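Local structure of tryptophan--tRNA ligase (Aeropyrum pernix, 3A04) at residues R70-P79 with F102-A113; R208-D219 with E237-L248. The protein catalyses the ATP-dependent attachment of L-tryptophan to its cognate tRNA, releasing AMP and diphosphate. All coordinates share one frame; numbering follows the deposited sequence.

Interaction 1 of 2, residues R70-P79 with F102-A113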
loop_
_atom_site.group_PDB
_atom_site.type_symbol
_atom_site.label_atom_id
_atom_site.label_comp_id
_atom_site.label_asym_id
_atom_site.label_seq_id
_atom_site.Cartn_x
_atom_site.Cartn_y
_atom_site.Cartn_z
ATOM N N ARG A 70 -29.096 -6.040 -4.031
ATOM C CA ARG A 70 -28.154 -6.736 -4.973
ATOM C C ARG A 70 -26.979 -7.236 -4.096
ATOM O O ARG A 70 -26.493 -6.463 -3.243
ATOM C CB ARG A 70 -27.671 -5.859 -6.129
ATOM C CG ARG A 70 -26.910 -6.686 -7.263
ATOM C CD ARG A 70 -27.794 -7.556 -8.158
ATOM N NE ARG A 70 -27.063 -8.302 -9.212
ATOM C CZ ARG A 70 -26.271 -7.760 -10.153
ATOM N NH1 ARG A 70 -26.013 -6.431 -10.180
ATOM N NH2 ARG A 70 -25.670 -8.554 -11.033
ATOM N N VAL A 71 -26.622 -8.532 -4.214
ATOM C CA VAL A 71 -25.536 -9.185 -3.397
ATOM C C VAL A 71 -24.372 -9.558 -4.332
ATOM O O VAL A 71 -24.579 -9.573 -5.539
ATOM C CB VAL A 71 -25.978 -10.394 -2.576
ATOM C CG1 VAL A 71 -26.883 -9.953 -1.443
ATOM C CG2 VAL A 71 -26.719 -11.548 -3.428
ATOM N N ALA A 72 -23.185 -9.819 -3.787
ATOM C CA ALA A 72 -21.988 -9.994 -4.619
ATOM C C ALA A 72 -21.171 -11.199 -4.179
ATOM O O ALA A 72 -21.276 -11.665 -3.053
ATOM C CB ALA A 72 -21.081 -8.705 -4.619
ATOM N N VAL A 73 -20.380 -11.712 -5.108
ATOM C CA VAL A 73 -19.385 -12.701 -4.780
ATOM C C VAL A 73 -18.088 -12.171 -5.340
ATOM O O VAL A 73 -18.079 -11.513 -6.419
ATOM C CB VAL A 73 -19.756 -14.144 -5.379
ATOM C CG1 VAL A 73 -19.989 -14.097 -6.905
ATOM C CG2 VAL A 73 -18.620 -15.135 -5.042
ATOM N N LEU A 74 -16.980 -12.449 -4.639
ATOM C CA LEU A 74 -15.697 -11.937 -5.014
ATOM C C LEU A 74 -14.695 -13.072 -4.907
ATOM O O LEU A 74 -14.747 -13.848 -3.922
ATOM C CB LEU A 74 -15.303 -10.769 -4.019
ATOM C CG LEU A 74 -13.860 -10.412 -4.446
ATOM C CD1 LEU A 74 -13.560 -9.127 -5.125
ATOM C CD2 LEU A 74 -12.727 -10.870 -3.434
ATOM N N THR A 75 -13.767 -13.209 -5.868
ATOM C CA THR A 75 -12.623 -14.053 -5.584
ATOM C C THR A 75 -11.418 -13.470 -6.312
ATOM O O THR A 75 -11.565 -12.576 -7.176
ATOM C CB THR A 75 -12.891 -15.544 -6.120
ATOM O OG1 THR A 75 -11.807 -16.377 -5.712
ATOM C CG2 THR A 75 -12.929 -15.512 -7.667
ATOM N N GLY A 76 -10.221 -13.957 -6.007
ATOM C CA GLY A 76 -9.042 -13.525 -6.704
ATOM C C GLY A 76 -8.282 -14.679 -7.337
ATOM O O GLY A 76 -8.342 -15.811 -6.821
ATOM N N PHE A 77 -7.501 -14.366 -8.383
ATOM C CA PHE A 77 -6.625 -15.343 -9.089
ATOM C C PHE A 77 -5.235 -14.731 -9.232
ATOM O O PHE A 77 -5.050 -13.529 -9.588
ATOM C CB PHE A 77 -7.136 -15.686 -10.504
ATOM C CG PHE A 77 -8.429 -16.466 -10.511
ATOM C CD1 PHE A 77 -9.633 -15.812 -10.479
ATOM C CD2 PHE A 77 -8.415 -17.845 -10.430
ATOM C CE1 PHE A 77 -10.859 -16.507 -10.349
ATOM C CE2 PHE A 77 -9.693 -18.594 -10.411
ATOM C CZ PHE A 77 -10.856 -17.910 -10.340
ATOM N N MET A 78 -4.271 -15.559 -8.925
ATOM C CA MET A 78 -2.835 -15.337 -9.141
ATOM C C MET A 78 -2.525 -15.629 -10.607
ATOM O O MET A 78 -2.756 -16.784 -11.064
ATOM C CB MET A 78 -2.036 -16.286 -8.213
ATOM C CG MET A 78 -0.478 -16.269 -8.449
ATOM S SD MET A 78 0.275 -14.623 -8.440
ATOM C CE MET A 78 -0.053 -14.187 -6.758
ATOM N N PRO A 79 -2.055 -14.614 -11.374
ATOM C CA PRO A 79 -1.805 -14.860 -12.824
ATOM C C PRO A 79 -0.449 -15.495 -13.050
ATOM O O PRO A 79 0.454 -14.828 -13.512
ATOM C CB PRO A 79 -1.829 -13.471 -13.434
ATOM C CG PRO A 79 -1.273 -12.543 -12.276
ATOM C CD PRO A 79 -1.932 -13.171 -11.034
ATOM N N PHE A 102 -26.160 -12.852 -8.505
ATOM C CA PHE A 102 -25.026 -12.175 -7.780
ATOM C C PHE A 102 -24.202 -11.344 -8.703
ATOM O O PHE A 102 -23.904 -11.801 -9.838
ATOM C CB PHE A 102 -24.095 -13.220 -7.093
ATOM C CG PHE A 102 -24.664 -13.866 -5.901
ATOM C CD1 PHE A 102 -25.866 -14.523 -5.952
ATOM C CD2 PHE A 102 -23.929 -13.843 -4.685
ATOM C CE1 PHE A 102 -26.378 -15.145 -4.795
ATOM C CE2 PHE A 102 -24.427 -14.414 -3.517
ATOM C CZ PHE A 102 -25.663 -15.078 -3.550
ATOM N N LYS A 103 -23.725 -10.161 -8.229
ATOM C CA LYS A 103 -22.717 -9.426 -8.972
ATOM C C LYS A 103 -21.382 -10.164 -8.740
ATOM O O LYS A 103 -20.994 -10.414 -7.611
ATOM C CB LYS A 103 -22.636 -7.947 -8.455
ATOM C CG LYS A 103 -21.616 -7.082 -9.204
ATOM C CD LYS A 103 -21.913 -6.778 -10.710
ATOM C CE LYS A 103 -20.795 -5.988 -11.273
ATOM N NZ LYS A 103 -21.094 -5.532 -12.716
ATOM N N VAL A 104 -20.650 -10.480 -9.789
ATOM C CA VAL A 104 -19.374 -11.156 -9.622
ATOM C C VAL A 104 -18.216 -10.168 -9.820
ATOM O O VAL A 104 -18.186 -9.399 -10.800
ATOM C CB VAL A 104 -19.191 -12.313 -10.709
ATOM C CG1 VAL A 104 -17.881 -13.059 -10.515
ATOM C CG2 VAL A 104 -20.401 -13.311 -10.618
ATOM N N PHE A 105 -17.262 -10.230 -8.881
ATOM C CA PHE A 105 -16.037 -9.476 -8.959
ATOM C C PHE A 105 -14.925 -10.489 -9.021
ATOM O O PHE A 105 -14.862 -11.412 -8.207
ATOM C CB PHE A 105 -15.828 -8.616 -7.676
ATOM C CG PHE A 105 -16.793 -7.438 -7.572
ATOM C CD1 PHE A 105 -18.031 -7.579 -7.010
ATOM C CD2 PHE A 105 -16.420 -6.173 -8.116
ATOM C CE1 PHE A 105 -18.902 -6.461 -6.896
ATOM C CE2 PHE A 105 -17.283 -5.040 -8.021
ATOM C CZ PHE A 105 -18.532 -5.217 -7.392
ATOM N N VAL A 106 -14.002 -10.265 -9.943
ATOM C CA VAL A 106 -12.835 -11.122 -10.072
ATOM C C VAL A 106 -11.583 -10.270 -9.977
ATOM O O VAL A 106 -11.323 -9.416 -10.840
ATOM C CB VAL A 106 -12.828 -11.880 -11.431
ATOM C CG1 VAL A 106 -11.517 -12.724 -11.495
ATOM C CG2 VAL A 106 -14.048 -12.864 -11.486
ATOM N N ALA A 107 -10.797 -10.490 -8.925
ATOM C CA ALA A 107 -9.570 -9.724 -8.783
ATOM C C ALA A 107 -8.421 -10.525 -9.425
ATOM O O ALA A 107 -8.300 -11.738 -9.201
ATOM C CB ALA A 107 -9.251 -9.504 -7.281
ATOM N N ILE A 108 -7.587 -9.832 -10.196
ATOM C CA ILE A 108 -6.303 -10.333 -10.628
ATOM C C ILE A 108 -5.212 -9.851 -9.721
ATOM O O ILE A 108 -4.919 -8.634 -9.635
ATOM C CB ILE A 108 -6.036 -9.905 -12.098
ATOM C CG1 ILE A 108 -7.218 -10.289 -13.008
ATOM C CG2 ILE A 108 -4.622 -10.360 -12.547
ATOM C CD1 ILE A 108 -7.434 -11.895 -13.271
ATOM N N ALA A 109 -4.555 -10.808 -9.048
ATOM C CA ALA A 109 -3.467 -10.501 -8.104
ATOM C C ALA A 109 -2.147 -10.163 -8.687
ATOM O O ALA A 109 -1.161 -10.774 -8.311
ATOM C CB ALA A 109 -3.357 -11.697 -7.029
ATOM N N ASP A 110 -2.092 -9.177 -9.631
ATOM C CA ASP A 110 -0.844 -8.853 -10.295
ATOM C C ASP A 110 0.161 -8.102 -9.427
ATOM O O ASP A 110 1.362 -8.176 -9.684
ATOM C CB ASP A 110 -1.106 -8.017 -11.615
ATOM C CG ASP A 110 -1.575 -6.569 -11.327
ATOM O OD1 ASP A 110 -2.499 -6.349 -10.482
ATOM O OD2 ASP A 110 -1.081 -5.600 -12.016
ATOM N N ALA A 111 -0.296 -7.388 -8.364
ATOM C CA ALA A 111 0.625 -6.768 -7.446
ATOM C C ALA A 111 1.393 -7.880 -6.636
ATOM O O ALA A 111 2.646 -7.890 -6.522
ATOM C CB ALA A 111 -0.192 -5.816 -6.455
ATOM N N GLU A 112 0.642 -8.838 -6.138
ATOM C CA GLU A 112 1.269 -9.963 -5.433
ATOM C C GLU A 112 2.186 -10.757 -6.371
ATOM O O GLU A 112 3.312 -11.173 -5.965
ATOM C CB GLU A 112 0.202 -10.858 -4.823
ATOM C CG GLU A 112 0.815 -11.944 -3.939
ATOM C CD GLU A 112 -0.251 -12.834 -3.263
ATOM O OE1 GLU A 112 -1.460 -12.459 -3.221
ATOM O OE2 GLU A 112 0.170 -13.870 -2.703
ATOM N N ALA A 113 1.724 -10.971 -7.602
ATOM C CA ALA A 113 2.524 -11.698 -8.623
ATOM C C ALA A 113 3.889 -11.026 -8.787
ATOM O O ALA A 113 4.951 -11.690 -8.808
ATOM C CB ALA A 113 1.787 -11.701 -10.012
HETATM O O HOH W 1 -25.984 -11.540 -11.876
#
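V71 and F102 open the apolar part of this contact: CG2 of V71 sits squarely over the ring of F102, 3.6 Å from the ring centroid and only 8° off its normal, a CH-pi contact over the face. Next along the strands V73 and V104 lie side by side, with V73 CG1 3.8 Å from V104 CG2, and farther along that same face V106 CG1 meets the edge of the F77 ring at CD1. The other side carries A72, L74 and F105. F105 turns its edge to the CB of A72, while L74 crosses it at about a right angle and brings CD1 to 3.5 Å from F105 CB. Past the strands, the M78 chain folds back through bends at chi2 (52°) and chi3 (64°), which lays SD 3.6 Å from A113 CB and CE against the E112 side chain; P79 CG packs between I108 CG2 and A113 CB.

Among polar groups, the R70 guanidinium lies with one face over CB of K103; its NE bonds to the carbonyl of G101, and a water joins NH2 to F102 O. R70 and K103 both reach D145 in salt bridges, which probably offsets the closeness of their like charges.

Seven backbone bonds alternate between the segments, from K103 N to V71 O (2.9 Å) through A109 N to F77 O (2.8 Å).

These parallel strands, 72-77 and 103-108, are linked through helix 85-99 as a beta-alpha-beta crossover of the class-I Rossmann-like catalytic domain, and P79, two residues past the first strand, begins the 'HIGH' region.

Interaction 2 of 2, residues R208-D219 with E237-L248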
loop_
_atom_site.group_PDB
_atom_site.type_symbol
_atom_site.label_atom_id
_atom_site.label_comp_id
_atom_site.label_asym_id
_atom_site.label_seq_id
_atom_site.Cartn_x
_atom_site.Cartn_y
_atom_site.Cartn_z
ATOM N N ARG A 208 -22.568 -4.273 0.181
ATOM C CA ARG A 208 -22.216 -4.563 1.522
ATOM C C ARG A 208 -22.224 -6.075 1.794
ATOM O O ARG A 208 -21.438 -6.591 2.616
ATOM C CB ARG A 208 -23.281 -3.890 2.440
ATOM C CG ARG A 208 -23.299 -4.601 3.797
ATOM C CD ARG A 208 -24.095 -3.764 4.803
ATOM N NE ARG A 208 -23.412 -2.485 5.094
ATOM C CZ ARG A 208 -24.003 -1.573 5.863
ATOM N NH1 ARG A 208 -25.256 -1.807 6.325
ATOM N NH2 ARG A 208 -23.367 -0.461 6.153
ATOM N N HIS A 209 -23.091 -6.788 1.097
ATOM C CA HIS A 209 -23.227 -8.215 1.365
ATOM C C HIS A 209 -22.401 -8.997 0.292
ATOM O O HIS A 209 -22.814 -9.060 -0.872
ATOM C CB HIS A 209 -24.695 -8.532 1.288
ATOM C CG HIS A 209 -25.514 -7.720 2.244
ATOM N ND1 HIS A 209 -25.429 -7.930 3.602
ATOM C CD2 HIS A 209 -26.347 -6.661 2.076
ATOM C CE1 HIS A 209 -26.184 -7.049 4.241
ATOM N NE2 HIS A 209 -26.726 -6.251 3.351
ATOM N N VAL A 210 -21.270 -9.554 0.698
ATOM C CA VAL A 210 -20.343 -10.189 -0.258
ATOM C C VAL A 210 -20.019 -11.568 0.269
ATOM O O VAL A 210 -19.782 -11.731 1.455
ATOM C CB VAL A 210 -18.961 -9.475 -0.267
ATOM C CG1 VAL A 210 -18.065 -10.026 -1.476
ATOM C CG2 VAL A 210 -19.143 -8.038 -0.378
ATOM N N VAL A 211 -19.944 -12.566 -0.619
ATOM C CA VAL A 211 -19.566 -13.890 -0.161
ATOM C C VAL A 211 -18.285 -14.246 -0.898
ATOM O O VAL A 211 -18.056 -13.799 -2.031
ATOM C CB VAL A 211 -20.730 -14.950 -0.408
ATOM C CG1 VAL A 211 -21.148 -15.064 -1.992
ATOM C CG2 VAL A 211 -20.336 -16.336 0.218
ATOM N N VAL A 212 -17.385 -14.977 -0.240
ATOM C CA VAL A 212 -16.118 -15.362 -0.861
ATOM C C VAL A 212 -16.040 -16.888 -0.809
ATOM O O VAL A 212 -16.086 -17.491 0.316
ATOM C CB VAL A 212 -14.952 -14.804 -0.050
ATOM C CG1 VAL A 212 -13.558 -15.085 -0.713
ATOM C CG2 VAL A 212 -15.119 -13.215 0.163
ATOM N N PRO A 213 -15.892 -17.555 -1.993
ATOM C CA PRO A 213 -15.803 -19.010 -1.908
ATOM C C PRO A 213 -14.375 -19.457 -1.707
ATOM O O PRO A 213 -13.500 -19.045 -2.472
ATOM C CB PRO A 213 -16.339 -19.471 -3.270
ATOM C CG PRO A 213 -15.967 -18.359 -4.267
ATOM C CD PRO A 213 -16.024 -17.063 -3.379
ATOM N N VAL A 214 -14.107 -20.303 -0.720
ATOM C CA VAL A 214 -12.711 -20.623 -0.401
ATOM C C VAL A 214 -12.582 -22.087 0.059
ATOM O O VAL A 214 -13.600 -22.755 0.285
ATOM C CB VAL A 214 -12.117 -19.787 0.776
ATOM C CG1 VAL A 214 -11.982 -18.295 0.471
ATOM C CG2 VAL A 214 -12.925 -19.948 2.030
ATOM N N GLY A 215 -11.344 -22.543 0.194
ATOM C CA GLY A 215 -11.060 -23.803 0.915
ATOM C C GLY A 215 -10.842 -23.467 2.397
ATOM O O GLY A 215 -10.507 -22.311 2.739
ATOM N N ALA A 216 -10.939 -24.471 3.293
ATOM C CA ALA A 216 -10.740 -24.215 4.762
ATOM C C ALA A 216 -9.391 -23.625 5.062
ATOM O O ALA A 216 -9.208 -22.836 6.028
ATOM C CB ALA A 216 -10.907 -25.540 5.579
ATOM N N ASP A 217 -8.420 -24.064 4.261
ATOM C CA ASP A 217 -7.040 -23.681 4.440
ATOM C C ASP A 217 -6.849 -22.185 4.203
ATOM O O ASP A 217 -5.797 -21.629 4.525
ATOM C CB ASP A 217 -6.165 -24.497 3.473
ATOM C CG ASP A 217 -6.189 -23.927 2.040
ATOM O OD1 ASP A 217 -7.135 -24.207 1.259
ATOM O OD2 ASP A 217 -5.235 -23.146 1.707
ATOM N N GLN A 218 -7.879 -21.515 3.655
ATOM C CA GLN A 218 -7.788 -20.090 3.426
ATOM C C GLN A 218 -8.563 -19.311 4.488
ATOM O O GLN A 218 -8.694 -18.114 4.389
ATOM C CB GLN A 218 -8.410 -19.767 2.063
ATOM C CG GLN A 218 -7.674 -20.425 0.892
ATOM C CD GLN A 218 -8.411 -20.196 -0.415
ATOM O OE1 GLN A 218 -9.376 -20.885 -0.716
ATOM N NE2 GLN A 218 -7.912 -19.254 -1.225
ATOM N N ASP A 219 -9.102 -19.986 5.513
ATOM C CA ASP A 219 -9.906 -19.243 6.470
ATOM C C ASP A 219 -9.134 -18.265 7.355
ATOM O O ASP A 219 -9.690 -17.224 7.721
ATOM C CB ASP A 219 -10.806 -20.178 7.317
ATOM C CG ASP A 219 -11.951 -19.435 7.941
ATOM O OD1 ASP A 219 -12.815 -18.847 7.190
ATOM O OD2 ASP A 219 -11.959 -19.400 9.179
ATOM N N GLU A 237 -17.660 2.184 7.362
ATOM C CA GLU A 237 -18.525 1.142 7.914
ATOM C C GLU A 237 -18.527 -0.069 6.920
ATOM O O GLU A 237 -18.950 0.059 5.745
ATOM C CB GLU A 237 -19.960 1.727 8.091
ATOM C CG GLU A 237 -20.035 2.891 9.183
ATOM C CD GLU A 237 -19.147 2.644 10.433
ATOM O OE1 GLU A 237 -19.433 1.717 11.211
ATOM O OE2 GLU A 237 -18.142 3.391 10.647
ATOM N N LEU A 238 -18.018 -1.185 7.387
ATOM C CA LEU A 238 -17.844 -2.398 6.565
ATOM C C LEU A 238 -18.516 -3.541 7.258
ATOM O O LEU A 238 -18.467 -3.667 8.472
ATOM C CB LEU A 238 -16.360 -2.709 6.382
ATOM C CG LEU A 238 -15.547 -1.607 5.670
ATOM C CD1 LEU A 238 -14.017 -1.816 5.815
ATOM C CD2 LEU A 238 -15.974 -1.442 4.163
ATOM N N GLU A 239 -19.152 -4.394 6.473
ATOM C CA GLU A 239 -19.696 -5.630 6.982
ATOM C C GLU A 239 -18.640 -6.764 6.878
ATOM O O GLU A 239 -17.786 -6.845 5.907
ATOM C CB GLU A 239 -21.031 -5.963 6.245
ATOM C CG GLU A 239 -21.567 -7.460 6.583
ATOM C CD GLU A 239 -23.046 -7.785 6.202
ATOM O OE1 GLU A 239 -23.900 -7.101 6.819
ATOM O OE2 GLU A 239 -23.366 -8.742 5.336
ATOM N N ARG A 240 -18.700 -7.673 7.853
ATOM C CA ARG A 240 -17.857 -8.858 7.841
ATOM C C ARG A 240 -18.230 -9.742 6.603
ATOM O O ARG A 240 -19.407 -9.976 6.347
ATOM C CB ARG A 240 -18.087 -9.659 9.138
ATOM C CG ARG A 240 -17.413 -8.959 10.346
ATOM C CD ARG A 240 -17.565 -9.828 11.663
ATOM N NE ARG A 240 -18.965 -9.948 12.044
ATOM C CZ ARG A 240 -19.698 -9.028 12.692
ATOM N NH1 ARG A 240 -19.152 -7.874 13.123
ATOM N NH2 ARG A 240 -21.000 -9.291 12.950
ATOM N N PRO A 241 -17.239 -10.140 5.789
ATOM C CA PRO A 241 -17.649 -10.943 4.604
ATOM C C PRO A 241 -18.074 -12.357 4.962
ATOM O O PRO A 241 -17.496 -12.974 5.847
ATOM C CB PRO A 241 -16.361 -11.012 3.758
ATOM C CG PRO A 241 -15.199 -10.732 4.838
ATOM C CD PRO A 241 -15.867 -9.640 5.690
ATOM N N ALA A 242 -19.060 -12.849 4.243
ATOM C CA ALA A 242 -19.506 -14.258 4.309
ATOM C C ALA A 242 -18.594 -15.146 3.450
ATOM O O ALA A 242 -17.800 -14.634 2.686
ATOM C CB ALA A 242 -20.972 -14.363 3.846
ATOM N N SER A 243 -18.680 -16.462 3.638
ATOM C CA SER A 243 -17.873 -17.391 2.934
ATOM C C SER A 243 -18.602 -18.711 2.711
ATOM O O SER A 243 -19.538 -19.081 3.473
ATOM C CB SER A 243 -16.547 -17.613 3.681
ATOM O OG SER A 243 -16.739 -17.789 5.085
ATOM N N THR A 244 -18.206 -19.439 1.666
ATOM C CA THR A 244 -18.680 -20.835 1.488
ATOM C C THR A 244 -17.391 -21.598 1.406
ATOM O O THR A 244 -16.363 -20.986 1.041
ATOM C CB THR A 244 -19.528 -21.096 0.243
ATOM O OG1 THR A 244 -18.818 -20.648 -0.931
ATOM C CG2 THR A 244 -20.896 -20.322 0.284
ATOM N N TYR A 245 -17.418 -22.895 1.752
ATOM C CA TYR A 245 -16.184 -23.687 1.930
ATOM C C TYR A 245 -16.272 -24.933 1.096
ATOM O O TYR A 245 -17.291 -25.633 1.162
ATOM C CB TYR A 245 -15.872 -24.094 3.402
ATOM C CG TYR A 245 -15.593 -22.901 4.217
ATOM C CD1 TYR A 245 -16.645 -22.212 4.818
ATOM C CD2 TYR A 245 -14.285 -22.420 4.362
ATOM C CE1 TYR A 245 -16.434 -21.035 5.558
ATOM C CE2 TYR A 245 -14.060 -21.236 5.125
ATOM C CZ TYR A 245 -15.138 -20.597 5.733
ATOM O OH TYR A 245 -14.961 -19.414 6.431
ATOM N N HIS A 246 -15.257 -25.139 0.247
ATOM C CA HIS A 246 -15.284 -26.308 -0.614
ATOM C C HIS A 246 -14.128 -27.252 -0.242
ATOM O O HIS A 246 -13.093 -26.808 0.227
ATOM C CB HIS A 246 -15.281 -25.911 -2.110
ATOM C CG HIS A 246 -14.153 -24.993 -2.502
ATOM N ND1 HIS A 246 -14.365 -23.768 -3.079
ATOM C CD2 HIS A 246 -12.813 -25.122 -2.389
ATOM C CE1 HIS A 246 -13.212 -23.169 -3.296
ATOM N NE2 HIS A 246 -12.246 -23.976 -2.906
ATOM N N LYS A 247 -14.296 -28.563 -0.452
ATOM C CA LYS A 247 -13.160 -29.491 -0.304
ATOM C C LYS A 247 -12.320 -29.361 -1.540
ATOM O O LYS A 247 -12.855 -29.290 -2.615
ATOM C CB LYS A 247 -13.656 -30.940 -0.240
ATOM C CG LYS A 247 -14.810 -31.122 0.788
ATOM C CD LYS A 247 -15.668 -32.345 0.443
ATOM C CE LYS A 247 -15.249 -33.518 1.307
ATOM N NZ LYS A 247 -16.353 -34.512 1.232
ATOM N N LEU A 248 -11.022 -29.311 -1.407
ATOM C CA LEU A 248 -10.157 -29.219 -2.584
ATOM C C LEU A 248 -10.112 -30.574 -3.364
ATOM O O LEU A 248 -10.054 -31.660 -2.767
ATOM C CB LEU A 248 -8.742 -28.851 -2.140
ATOM C CG LEU A 248 -8.461 -27.466 -1.471
ATOM C CD1 LEU A 248 -9.305 -27.296 -0.216
ATOM C CD2 LEU A 248 -6.958 -27.339 -1.080
HETATM O O HOH W 2 -20.972 -1.825 4.198
HETATM O O HOH W 3 -19.593 -8.435 3.407
HETATM O O HOH W 4 -21.234 -9.768 4.075
HETATM O O HOH W 5 -11.495 -26.921 2.362
HETATM O O HOH W 6 -9.760 -21.763 -3.328
#
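Strands 210-215 and 242-246 run parallel at 25° to each other, their axes approaching to 4.3 Å, and helix 219-231 connects them in a beta-alpha-beta unit of the Rossmann-like fold. Five backbone bonds join them, starting with A242 N to V210 O and ending with H246 N to V214 O (2.9 Å). The middle of the series is less regular: V212 N and T244 N approach their acceptors, A242 O and V212 O, from well above the carbonyl planes.

V211 and T244 share one side of the sheet through their CG2 methyls, whereas V214 and Y245 lie side by side on the other, V214 CG2 3.5 Å from Y245 CE2. The H246 ring lies flat over V214 O, which stands 3.4 Å from its plane; CG placed between backbone N and carbonyl carbon (chi1 54°) folds the ring back over that peptide.

Before the strands, H209 ND1 donates to E239 OE2 at 2.8 Å. The bond is bent (137°), meeting the carboxylate from above its plane, and a water also donates to OE2. R208 CG covers a face of the same imidazole and packs on E239 CB.

Beyond strand 210-215, D219 OD1 lies in the plane of the Y245 ring, at its edge. The hydroxyl donates to it, but the modelled 2.3 Å from Y245 OH to D219 OD1 is doubtfully short. The same OD1 also forms a salt bridge with R56 NH2.

Interactions 1 and 2 are two parallel strand pairs of one sheet, meeting where strand 72-77 neighbours strand 210-215: A72 O accepts from V211 N at 2.9 Å, and A72 N donates to H209 O at 3.0 Å. Each pair is bridged by its own helix, so four consecutive strands of the sheet belong to the two contacts. Both are mostly buried; interaction 1 is exposed at R70 and G76, interaction 2 chiefly at its ends. Interaction 1 keeps its strand faces largely apolar and runs on into the 'HIGH' region and helix 110-115. Interaction 2 is more polar, with a histidine-glutamate bond before the strands, a doubtfully short tyrosine-aspartate contact near their ends and bridging waters.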